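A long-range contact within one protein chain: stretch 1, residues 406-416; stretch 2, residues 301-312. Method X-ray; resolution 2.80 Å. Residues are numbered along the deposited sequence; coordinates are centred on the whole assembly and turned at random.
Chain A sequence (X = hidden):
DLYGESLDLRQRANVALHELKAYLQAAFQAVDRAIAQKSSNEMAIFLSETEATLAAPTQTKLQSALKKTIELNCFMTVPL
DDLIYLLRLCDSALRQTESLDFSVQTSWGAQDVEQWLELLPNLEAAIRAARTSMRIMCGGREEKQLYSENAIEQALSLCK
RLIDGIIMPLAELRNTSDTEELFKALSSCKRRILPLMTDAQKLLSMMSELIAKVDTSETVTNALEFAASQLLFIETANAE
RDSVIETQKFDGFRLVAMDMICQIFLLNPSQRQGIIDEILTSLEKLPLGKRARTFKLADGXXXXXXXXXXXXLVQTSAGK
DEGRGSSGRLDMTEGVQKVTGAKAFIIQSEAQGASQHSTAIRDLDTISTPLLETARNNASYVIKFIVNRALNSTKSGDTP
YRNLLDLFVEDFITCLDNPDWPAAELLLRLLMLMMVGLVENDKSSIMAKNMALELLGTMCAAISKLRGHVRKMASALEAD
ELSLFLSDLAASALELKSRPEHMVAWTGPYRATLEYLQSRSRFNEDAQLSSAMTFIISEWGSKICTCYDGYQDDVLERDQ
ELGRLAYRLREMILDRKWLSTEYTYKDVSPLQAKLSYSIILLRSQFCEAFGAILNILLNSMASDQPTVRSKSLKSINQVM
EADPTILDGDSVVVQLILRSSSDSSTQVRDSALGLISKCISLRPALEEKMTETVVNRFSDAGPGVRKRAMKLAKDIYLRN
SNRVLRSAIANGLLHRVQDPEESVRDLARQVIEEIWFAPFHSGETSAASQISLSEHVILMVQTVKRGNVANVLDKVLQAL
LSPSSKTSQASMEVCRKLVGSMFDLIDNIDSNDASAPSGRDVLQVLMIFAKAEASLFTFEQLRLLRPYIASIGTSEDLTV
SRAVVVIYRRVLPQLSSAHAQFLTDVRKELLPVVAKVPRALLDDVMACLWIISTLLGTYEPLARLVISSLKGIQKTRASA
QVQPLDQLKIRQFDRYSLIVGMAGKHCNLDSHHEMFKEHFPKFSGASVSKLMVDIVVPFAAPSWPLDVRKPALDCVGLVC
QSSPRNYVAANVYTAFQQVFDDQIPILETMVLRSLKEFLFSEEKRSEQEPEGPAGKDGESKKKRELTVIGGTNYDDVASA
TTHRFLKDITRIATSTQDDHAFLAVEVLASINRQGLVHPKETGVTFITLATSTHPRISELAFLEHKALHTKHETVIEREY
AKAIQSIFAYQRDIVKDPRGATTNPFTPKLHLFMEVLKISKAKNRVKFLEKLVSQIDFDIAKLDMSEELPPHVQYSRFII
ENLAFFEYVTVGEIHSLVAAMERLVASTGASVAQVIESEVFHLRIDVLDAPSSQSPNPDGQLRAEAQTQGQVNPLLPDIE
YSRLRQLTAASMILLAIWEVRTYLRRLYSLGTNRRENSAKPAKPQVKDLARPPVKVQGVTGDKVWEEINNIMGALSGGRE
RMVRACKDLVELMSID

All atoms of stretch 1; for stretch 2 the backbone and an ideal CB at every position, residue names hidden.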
# COMPACT_ATOMS: atom_id res chain seq x y z
N ASP A 406 -5.57 -6.16 -22.65
CA ASP A 406 -6.47 -5.66 -21.61
C ASP A 406 -7.93 -5.85 -22.00
O ASP A 406 -8.74 -6.27 -21.17
CB ASP A 406 -6.18 -4.18 -21.33
CG ASP A 406 -4.88 -3.97 -20.57
OD1 ASP A 406 -4.44 -4.90 -19.87
OD2 ASP A 406 -4.31 -2.86 -20.67
N LEU A 407 -8.28 -5.55 -23.25
CA LEU A 407 -9.66 -5.69 -23.69
C LEU A 407 -10.11 -7.15 -23.65
O LEU A 407 -11.21 -7.47 -23.18
CB LEU A 407 -9.82 -5.12 -25.10
CG LEU A 407 -10.14 -3.63 -25.18
CD1 LEU A 407 -9.94 -3.11 -26.59
CD2 LEU A 407 -11.57 -3.37 -24.72
N PHE A 408 -9.26 -8.05 -24.15
CA PHE A 408 -9.58 -9.48 -24.09
C PHE A 408 -9.81 -9.91 -22.65
O PHE A 408 -10.79 -10.59 -22.34
CB PHE A 408 -8.46 -10.30 -24.73
CG PHE A 408 -8.54 -10.38 -26.22
CD1 PHE A 408 -9.63 -10.98 -26.84
CD2 PHE A 408 -7.53 -9.86 -27.01
CE1 PHE A 408 -9.71 -11.06 -28.21
CE2 PHE A 408 -7.61 -9.94 -28.39
CZ PHE A 408 -8.69 -10.54 -28.99
N VAL A 409 -8.90 -9.52 -21.75
CA VAL A 409 -9.05 -9.91 -20.35
C VAL A 409 -10.37 -9.38 -19.80
O VAL A 409 -11.10 -10.10 -19.10
CB VAL A 409 -7.85 -9.42 -19.52
CG1 VAL A 409 -8.08 -9.65 -18.03
CG2 VAL A 409 -6.59 -10.14 -19.97
N GLU A 410 -10.70 -8.12 -20.10
CA GLU A 410 -11.95 -7.55 -19.60
C GLU A 410 -13.15 -8.36 -20.08
O GLU A 410 -14.05 -8.68 -19.29
CB GLU A 410 -12.06 -6.09 -20.03
CG GLU A 410 -11.15 -5.15 -19.26
CD GLU A 410 -11.24 -3.71 -19.75
OE1 GLU A 410 -10.48 -3.34 -20.67
OE2 GLU A 410 -12.09 -2.97 -19.22
N ASP A 411 -13.18 -8.70 -21.37
CA ASP A 411 -14.31 -9.47 -21.88
C ASP A 411 -14.37 -10.86 -21.26
O ASP A 411 -15.46 -11.34 -20.91
CB ASP A 411 -14.23 -9.56 -23.40
CG ASP A 411 -14.61 -8.27 -24.09
OD1 ASP A 411 -14.52 -7.21 -23.44
OD2 ASP A 411 -15.01 -8.31 -25.27
N PHE A 412 -13.22 -11.51 -21.10
CA PHE A 412 -13.20 -12.83 -20.48
C PHE A 412 -13.73 -12.77 -19.05
O PHE A 412 -14.52 -13.62 -18.63
CB PHE A 412 -11.78 -13.41 -20.49
CG PHE A 412 -11.20 -13.56 -21.87
CD1 PHE A 412 -12.01 -13.66 -22.99
CD2 PHE A 412 -9.82 -13.62 -22.05
CE1 PHE A 412 -11.47 -13.80 -24.25
CE2 PHE A 412 -9.27 -13.77 -23.31
CZ PHE A 412 -10.10 -13.86 -24.41
N ILE A 413 -13.31 -11.76 -18.28
CA ILE A 413 -13.84 -11.57 -16.94
C ILE A 413 -15.35 -11.40 -16.99
O ILE A 413 -16.09 -12.00 -16.20
CB ILE A 413 -13.17 -10.36 -16.26
CG1 ILE A 413 -11.65 -10.56 -16.15
CG2 ILE A 413 -13.78 -10.11 -14.88
CD1 ILE A 413 -11.22 -11.64 -15.20
N THR A 414 -15.83 -10.56 -17.91
CA THR A 414 -17.27 -10.35 -18.02
C THR A 414 -18.01 -11.66 -18.20
O THR A 414 -19.09 -11.86 -17.62
CB THR A 414 -17.57 -9.40 -19.19
OG1 THR A 414 -17.08 -8.09 -18.88
CG2 THR A 414 -19.07 -9.33 -19.48
N CYS A 415 -17.45 -12.58 -18.98
CA CYS A 415 -18.09 -13.85 -19.28
C CYS A 415 -17.65 -14.98 -18.35
O CYS A 415 -18.02 -16.13 -18.57
CB CYS A 415 -17.80 -14.26 -20.73
SG CYS A 415 -18.46 -13.14 -21.97
N LEU A 416 -16.86 -14.67 -17.31
CA LEU A 416 -16.32 -15.71 -16.44
C LEU A 416 -17.43 -16.60 -15.89
O LEU A 416 -17.38 -17.83 -16.03
CB LEU A 416 -15.52 -15.07 -15.30
CG LEU A 416 -14.99 -16.02 -14.22
CD1 LEU A 416 -14.06 -17.08 -14.81
CD2 LEU A 416 -14.27 -15.23 -13.14
N UNK A 301 -25.01 -8.06 -20.72
CA UNK A 301 -23.67 -7.49 -20.85
C UNK A 301 -23.25 -7.48 -22.32
O UNK A 301 -23.97 -7.95 -23.21
CB UNK A 301 -22.66 -8.28 -20.01
N UNK A 302 -22.05 -6.95 -22.57
CA UNK A 302 -21.56 -6.77 -23.93
C UNK A 302 -20.07 -7.04 -23.98
O UNK A 302 -19.32 -6.66 -23.07
CB UNK A 302 -21.87 -5.36 -24.44
N UNK A 303 -19.64 -7.70 -25.06
CA UNK A 303 -18.24 -7.96 -25.34
C UNK A 303 -17.97 -7.60 -26.79
O UNK A 303 -18.89 -7.46 -27.60
CB UNK A 303 -17.87 -9.42 -25.05
N UNK A 304 -16.70 -7.42 -27.12
CA UNK A 304 -16.39 -7.19 -28.52
C UNK A 304 -16.45 -8.51 -29.29
O UNK A 304 -16.07 -9.55 -28.76
CB UNK A 304 -15.01 -6.54 -28.67
N UNK A 305 -16.92 -8.49 -30.54
CA UNK A 305 -17.21 -9.76 -31.23
C UNK A 305 -16.01 -10.66 -31.39
O UNK A 305 -16.16 -11.89 -31.40
CB UNK A 305 -17.80 -9.48 -32.61
N UNK A 306 -14.80 -10.10 -31.52
CA UNK A 306 -13.61 -10.94 -31.62
C UNK A 306 -13.46 -11.81 -30.38
O UNK A 306 -13.07 -12.98 -30.47
CB UNK A 306 -12.36 -10.08 -31.82
N UNK A 307 -13.76 -11.25 -29.20
CA UNK A 307 -13.71 -12.05 -27.98
C UNK A 307 -14.66 -13.23 -28.07
O UNK A 307 -14.28 -14.38 -27.80
CB UNK A 307 -14.05 -11.19 -26.76
N UNK A 308 -15.91 -12.97 -28.46
CA UNK A 308 -16.89 -14.04 -28.60
C UNK A 308 -16.40 -15.11 -29.56
O UNK A 308 -16.57 -16.31 -29.31
CB UNK A 308 -18.23 -13.48 -29.08
N UNK A 309 -15.79 -14.70 -30.68
CA UNK A 309 -15.31 -15.68 -31.65
C UNK A 309 -14.16 -16.50 -31.07
O UNK A 309 -14.16 -17.73 -31.18
CB UNK A 309 -14.87 -14.98 -32.94
N UNK A 310 -13.18 -15.84 -30.47
CA UNK A 310 -12.07 -16.55 -29.84
C UNK A 310 -12.60 -17.62 -28.90
O UNK A 310 -12.25 -18.81 -29.01
CB UNK A 310 -11.16 -15.58 -29.08
N UNK A 311 -13.46 -17.22 -27.96
CA UNK A 311 -13.99 -18.18 -27.00
C UNK A 311 -14.72 -19.31 -27.71
O UNK A 311 -14.54 -20.49 -27.37
CB UNK A 311 -14.93 -17.49 -26.01
N UNK A 312 -15.54 -18.98 -28.71
CA UNK A 312 -16.24 -20.01 -29.47
C UNK A 312 -15.25 -21.02 -30.06
O UNK A 312 -15.47 -22.23 -29.98
CB UNK A 312 -17.08 -19.37 -30.58

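Position 301 lies in extended backbone (phi/psi -73/178), its ideal CB directed toward stretch 1 and 3.8 Å from Thr 414 CG2. A methyl offers no charge, so a small residue, polar or apolar, would suit. In Ser 301, OG rests 3.7 Å from Thr 414 CG2.

At 302, in a strand, CA-to-CB points away and finds nothing of stretch 1 within 5.5 Å; the contact barely constrains the choice. Ser 302 occupies it, its OG hydrogen-bonded elsewhere in the structure.

Position 303, also strand, turns back toward the helix: the 303 CA lies 5.4 Å from Asp 411 CA. The 303 ideal CB is tight against Asp 411 OD2 (3.1 Å) and 4.9 Å from Cys 415 SG, so an apolar chain directed at the sulfur is plausible: valine, isoleucine or leucine. Ile 303, chi1 p, sets CG2 3.8 Å from Cys 415 SG and 4.3 Å from Thr 414 CG2.

At 304 (-77/144), the N-cap position, the 304 N lies 2.7 Å from Asp 411 OD2, a hydrogen bond with an N-H...O angle of 151° that any residue except proline could donate. The 304 ideal CB points toward stretch 1, 3.8 Å from Asp 411 OD2; an acid would be a poor neighbour for that carboxylate, while a neutral or basic longer chain such as glutamine, methionine or lysine could extend toward Leu 407. Gln 304, chi1 p and chi2 t, brings CG 3.1 Å from Asp 411 OD2.

Position 305 opens the helix and points away; proline is well tolerated in a first turn, and Pro 305 is found.

At 306 the ideal CB points sideways, 4.6 Å from Phe 408 CE1, favouring a compact apolar group. Val 306 places CG1 4.0 Å from Phe 408 CE1.

The ideal CB of 307 lies 3.4 Å from Asp 411 OD2 and 4.4 Å from both Phe 408 CD1 and Phe 412 CE1. A small donor fits: serine or threonine, perhaps cysteine. Ser 307, chi1 m, donates from OG to Asp 411 OD2 at 3.0 Å, so this oxygen accepts two hydrogen bonds from the stretch.

The ideal CB of 310 is 4.8 Å from Phe 408 CE1 and 5.1 Å from Phe 412 CZ, calling for a branched or long apolar chain. Ile 310 sets CG1 4.1 Å from Phe 408 CE1 and CG2 4.5 Å from Phe 412 CZ.

At 311 the ideal CB is 5.4 Å from Phe 412 CE1, a gap suited to leucine or methionine. Met 311 places CG 3.9 Å from Phe 412 CE1 and CE 3.9 Å from Cys 415 CB.

At 308, pointing away, and at 309 and 312, out of reach, the contact leaves the choice open; Ala 308, Leu 309 and Arg 312, hydrogen-bonded elsewhere in the structure, fill them.

Stretch 2, residues 301-312: SSIQPVSALIMR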
# COMPACT_ATOMS: atom_id res chain seq x y z
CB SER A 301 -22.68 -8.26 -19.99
OG SER A 301 -22.64 -9.63 -20.36
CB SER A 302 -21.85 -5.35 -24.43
OG SER A 302 -23.23 -5.05 -24.30
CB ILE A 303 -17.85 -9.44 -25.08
CG1 ILE A 303 -18.83 -10.37 -25.80
CG2 ILE A 303 -17.83 -9.72 -23.58
CD1 ILE A 303 -18.44 -11.83 -25.75
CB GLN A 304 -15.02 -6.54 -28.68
CG GLN A 304 -13.88 -7.23 -27.97
CD GLN A 304 -12.54 -6.60 -28.27
OE1 GLN A 304 -12.39 -5.84 -29.23
NE2 GLN A 304 -11.55 -6.90 -27.43
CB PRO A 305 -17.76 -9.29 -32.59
CG PRO A 305 -17.14 -7.96 -32.80
CD PRO A 305 -17.07 -7.33 -31.44
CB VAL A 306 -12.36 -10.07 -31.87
CG1 VAL A 306 -12.13 -9.12 -30.70
CG2 VAL A 306 -11.14 -10.95 -32.11
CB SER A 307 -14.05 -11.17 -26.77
OG SER A 307 -13.11 -10.13 -26.61
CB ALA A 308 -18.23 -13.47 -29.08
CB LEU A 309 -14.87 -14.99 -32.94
CG LEU A 309 -14.24 -15.94 -33.97
CD1 LEU A 309 -15.24 -17.02 -34.39
CD2 LEU A 309 -13.75 -15.18 -35.18
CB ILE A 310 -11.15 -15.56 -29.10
CG1 ILE A 310 -10.40 -14.67 -30.10
CG2 ILE A 310 -10.17 -16.29 -28.18
CD1 ILE A 310 -9.35 -15.38 -30.93
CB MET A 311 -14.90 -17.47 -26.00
CG MET A 311 -14.19 -16.35 -25.26
SD MET A 311 -15.28 -15.42 -24.18
CE MET A 311 -15.52 -16.62 -22.90
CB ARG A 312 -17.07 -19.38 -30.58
CG ARG A 312 -18.40 -18.81 -30.11
CD ARG A 312 -19.35 -18.60 -31.27
NE ARG A 312 -19.68 -19.85 -31.95
CZ ARG A 312 -20.46 -19.93 -33.01
NH1 ARG A 312 -21.01 -18.84 -33.54
NH2 ARG A 312 -20.71 -21.12 -33.56
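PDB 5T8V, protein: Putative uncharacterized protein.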